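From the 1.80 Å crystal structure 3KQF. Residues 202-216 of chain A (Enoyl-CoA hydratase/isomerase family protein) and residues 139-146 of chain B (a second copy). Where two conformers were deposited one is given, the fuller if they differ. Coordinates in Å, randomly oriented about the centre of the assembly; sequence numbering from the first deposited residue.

Chain A 202-216: EKIASNGPIAVRLAK
Chain B 139-146: ETTLAIIP

Two copies of an enoyl-CoA hydratase/isomerase family protein meet where a helix-break-helix of chain A receives a compact turn of chain B, burying 418 Å² between the stretches, both sides summed. In chain A a helix leads into the break; beside it Ser206(A) OG (chi1 p) donates a hydrogen bond to Lys203(A) O at 2.7 Å. Asn207(A) then extends (phi/psi -82/168), Gly208(A) (-64/118) takes the N-cap position, and a second helix runs from Pro209(A) through Lys216(A), its first i to i+4 bond being Val212(A) N to Gly208(A) O, 2.9 Å. In chain B residues 139-141 form a 3-10 segment. Ala143(B), with positive phi (66/27), helps turn the chain, and Ile144(B) and Ile145(B) leave it extended (-126/-175 and -130/164). Glu139(B) O holds the turn closed, accepting from Leu142(B) N at 3.0 Å and Ile144(B) N at 3.1 Å.

The register sets Asn207(A) CA 4.7 Å from Thr141(B) CA, Gly208(A) CA 4.0 Å from Ala143(B) CA, and Ala211(A) CA 5.1 Å from Ile144(B) CA. One hydrogen bond joins the stretches: Gly208(A) N donates to Thr140(B) O at 3.0 Å, nearly straight at 168°. The same carbonyl accepts from Ala143(B) N at 3.1 Å, tying the turn to the break. The bare CA of Gly208(A) makes the hollow: Ala143(B) CB sits 4.0 Å from it, whereas an ideal CB on the glycine would fall 2.6 Å from Ala143(B) CA, a clash.

Beside this bond, Asn207(A) (chi1 m, chi2 -23°) points toward chain B. Asn207(A) CB lies 3.2 Å from Thr140(B) O and Asn207(A) OD1 3.3 Å from Thr141(B) CA. Asn207(A) ND2 and Thr140(B) OG1, 3.4 Å apart, are poorly angled for bonding; each is satisfied elsewhere in the structure. Thr140(B) (chi1 p) points toward chain A, its CB 4.1 Å from Val212(A) CG2 (chi1 t) and its CG2 4.4 Å from Ala211(A) CB.

One helical turn on from the break, Ala211(A) CB is a small bump against the chain B backbone, 3.4 Å from Ala143(B) C and 3.3 Å from Ile144(B) O. Ile145(B) (chi1 p, chi2 t) supplies the complementary knob. Ile145(B) CG2 lies 3.2 Å from Ala211(A) O and makes apolar contacts with Ala211(A) CB at 4.1 Å, Ala215(A) CB at 4.2 Å and Leu214(A) CB at 4.4 Å. The methyl thus rests on a shallow helix surface where two alanines leave room. Ile144(B) and Leu142(B) point away.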

# COMPACT_ATOMS: atom_id res chain seq x y z
N GLU A 202 10.88 -11.16 22.15
CA GLU A 202 11.39 -10.67 23.44
C GLU A 202 11.45 -9.15 23.49
O GLU A 202 11.16 -8.54 24.52
CB GLU A 202 12.78 -11.25 23.76
CG GLU A 202 12.79 -12.72 24.14
CD GLU A 202 14.19 -13.25 24.36
OE1 GLU A 202 15.16 -12.67 23.82
OE2 GLU A 202 14.31 -14.27 25.06
N LYS A 203 11.84 -8.52 22.38
CA LYS A 203 11.86 -7.06 22.33
C LYS A 203 10.46 -6.51 22.54
O LYS A 203 10.24 -5.64 23.37
CB LYS A 203 12.42 -6.55 21.01
CG LYS A 203 12.38 -5.02 20.87
CD LYS A 203 13.03 -4.30 22.06
CE LYS A 203 13.16 -2.82 21.80
NZ LYS A 203 13.85 -2.04 22.86
N ILE A 204 9.50 -7.04 21.79
CA ILE A 204 8.11 -6.56 21.90
C ILE A 204 7.58 -6.81 23.31
O ILE A 204 6.90 -5.96 23.88
CB ILE A 204 7.21 -7.20 20.81
CG1 ILE A 204 7.69 -6.76 19.44
CG2 ILE A 204 5.75 -6.79 21.02
CD1 ILE A 204 7.04 -7.50 18.24
N ALA A 205 7.93 -7.97 23.88
CA ALA A 205 7.53 -8.30 25.25
C ALA A 205 8.11 -7.35 26.30
O ALA A 205 7.55 -7.25 27.40
CB ALA A 205 7.94 -9.76 25.58
N SER A 206 9.25 -6.71 26.02
CA SER A 206 9.85 -5.76 26.97
C SER A 206 9.19 -4.37 26.89
O SER A 206 9.43 -3.52 27.75
CB SER A 206 11.38 -5.67 26.78
OG SER A 206 11.69 -5.08 25.52
N ASN A 207 8.41 -4.11 25.85
CA ASN A 207 7.69 -2.83 25.74
C ASN A 207 6.41 -2.89 26.57
O ASN A 207 6.03 -3.96 27.08
CB ASN A 207 7.44 -2.48 24.28
CG ASN A 207 8.72 -2.17 23.55
OD1 ASN A 207 9.73 -1.80 24.18
ND2 ASN A 207 8.70 -2.34 22.22
N GLY A 208 5.77 -1.74 26.77
CA GLY A 208 4.58 -1.66 27.64
C GLY A 208 3.46 -2.48 27.06
O GLY A 208 3.01 -2.19 25.98
N PRO A 209 2.99 -3.52 27.80
CA PRO A 209 1.97 -4.39 27.19
C PRO A 209 0.63 -3.73 26.92
O PRO A 209 -0.06 -4.12 25.99
CB PRO A 209 1.83 -5.57 28.16
CG PRO A 209 2.43 -5.11 29.44
CD PRO A 209 3.42 -4.01 29.12
N ILE A 210 0.22 -2.77 27.75
CA ILE A 210 -1.05 -2.08 27.51
C ILE A 210 -0.88 -1.25 26.24
O ILE A 210 -1.76 -1.23 25.37
CB ILE A 210 -1.45 -1.18 28.71
CG1 ILE A 210 -1.73 -2.04 29.94
CG2 ILE A 210 -2.63 -0.30 28.36
CD1 ILE A 210 -2.04 -1.25 31.19
N ALA A 211 0.28 -0.62 26.11
CA ALA A 211 0.61 0.21 24.95
C ALA A 211 0.68 -0.61 23.64
O ALA A 211 0.11 -0.21 22.62
CB ALA A 211 1.96 0.94 25.19
N VAL A 212 1.33 -1.76 23.70
CA VAL A 212 1.45 -2.63 22.52
C VAL A 212 0.06 -3.12 22.10
O VAL A 212 -0.28 -3.09 20.91
CB VAL A 212 2.40 -3.81 22.77
CG1 VAL A 212 2.35 -4.85 21.62
CG2 VAL A 212 3.84 -3.32 22.97
N ARG A 213 -0.74 -3.56 23.06
CA ARG A 213 -2.10 -4.04 22.77
C ARG A 213 -2.97 -2.94 22.18
O ARG A 213 -3.70 -3.18 21.21
CB ARG A 213 -2.77 -4.63 24.03
CG ARG A 213 -2.08 -5.90 24.51
CD ARG A 213 -2.98 -6.74 25.42
NE ARG A 213 -2.34 -7.98 25.87
CZ ARG A 213 -2.97 -9.01 26.43
NH1 ARG A 213 -4.29 -9.00 26.59
NH2 ARG A 213 -2.28 -10.08 26.81
N LEU A 214 -2.89 -1.74 22.76
CA LEU A 214 -3.64 -0.59 22.23
C LEU A 214 -3.15 -0.20 20.82
O LEU A 214 -3.95 0.18 19.95
CB LEU A 214 -3.59 0.60 23.21
CG LEU A 214 -4.51 0.51 24.42
CD1 LEU A 214 -4.16 1.58 25.48
CD2 LEU A 214 -5.97 0.66 23.98
N ALA A 215 -1.85 -0.29 20.58
CA ALA A 215 -1.29 -0.02 19.24
C ALA A 215 -1.85 -1.00 18.22
O ALA A 215 -2.21 -0.62 17.10
CB ALA A 215 0.25 -0.07 19.24
N LYS A 216 -1.90 -2.29 18.59
CA LYS A 216 -2.47 -3.29 17.68
C LYS A 216 -3.91 -2.93 17.35
O LYS A 216 -4.31 -2.94 16.20
CB LYS A 216 -2.34 -4.71 18.25
CG LYS A 216 -3.02 -5.77 17.35
CD LYS A 216 -2.73 -7.21 17.70
CE LYS A 216 -3.36 -8.17 16.67
NZ LYS A 216 -3.01 -9.59 16.96
N GLU B 139 7.52 5.08 20.93
CA GLU B 139 6.53 5.20 22.00
C GLU B 139 6.27 3.97 22.87
O GLU B 139 6.15 4.10 24.07
CB GLU B 139 5.21 5.77 21.47
CG GLU B 139 5.21 7.30 21.24
CD GLU B 139 5.98 7.76 20.00
OE1 GLU B 139 6.36 6.93 19.14
OE2 GLU B 139 6.16 8.99 19.87
N THR B 140 6.15 2.79 22.28
CA THR B 140 5.87 1.59 23.08
C THR B 140 7.02 1.22 24.04
O THR B 140 6.78 0.55 25.04
CB THR B 140 5.47 0.38 22.21
OG1 THR B 140 6.54 0.08 21.33
CG2 THR B 140 4.20 0.67 21.39
N THR B 141 8.24 1.69 23.77
CA THR B 141 9.38 1.42 24.66
C THR B 141 9.23 2.23 25.94
O THR B 141 9.89 1.95 26.94
CB THR B 141 10.71 1.79 24.03
OG1 THR B 141 10.84 3.21 23.87
CG2 THR B 141 10.89 1.10 22.66
N LEU B 142 8.36 3.23 25.89
CA LEU B 142 8.06 4.10 27.02
C LEU B 142 6.62 3.83 27.54
O LEU B 142 6.09 4.61 28.32
CB LEU B 142 8.20 5.56 26.56
CG LEU B 142 9.62 6.04 26.19
CD1 LEU B 142 9.56 7.41 25.52
CD2 LEU B 142 10.51 6.06 27.40
N ALA B 143 6.00 2.74 27.07
CA ALA B 143 4.65 2.35 27.51
C ALA B 143 3.52 3.32 27.10
O ALA B 143 2.53 3.44 27.81
CB ALA B 143 4.61 2.11 29.01
N ILE B 144 3.73 4.06 26.01
CA ILE B 144 2.67 4.89 25.40
C ILE B 144 2.58 4.49 23.94
O ILE B 144 3.22 3.54 23.51
CB ILE B 144 2.91 6.43 25.57
CG1 ILE B 144 4.20 6.88 24.88
CG2 ILE B 144 2.91 6.79 27.02
CD1 ILE B 144 4.47 8.39 24.97
N ILE B 145 1.75 5.19 23.16
CA ILE B 145 1.61 4.91 21.75
C ILE B 145 1.75 6.25 21.03
O ILE B 145 1.68 7.30 21.68
CB ILE B 145 0.23 4.27 21.40
CG1 ILE B 145 -0.91 5.27 21.66
CG2 ILE B 145 0.04 2.93 22.17
CD1 ILE B 145 -2.29 4.82 21.13
N PRO B 146 1.98 6.22 19.71
CA PRO B 146 2.02 7.49 18.98
C PRO B 146 0.69 8.20 19.18
O PRO B 146 -0.36 7.59 19.03
CB PRO B 146 2.21 7.03 17.53
CG PRO B 146 2.96 5.75 17.66
CD PRO B 146 2.33 5.09 18.85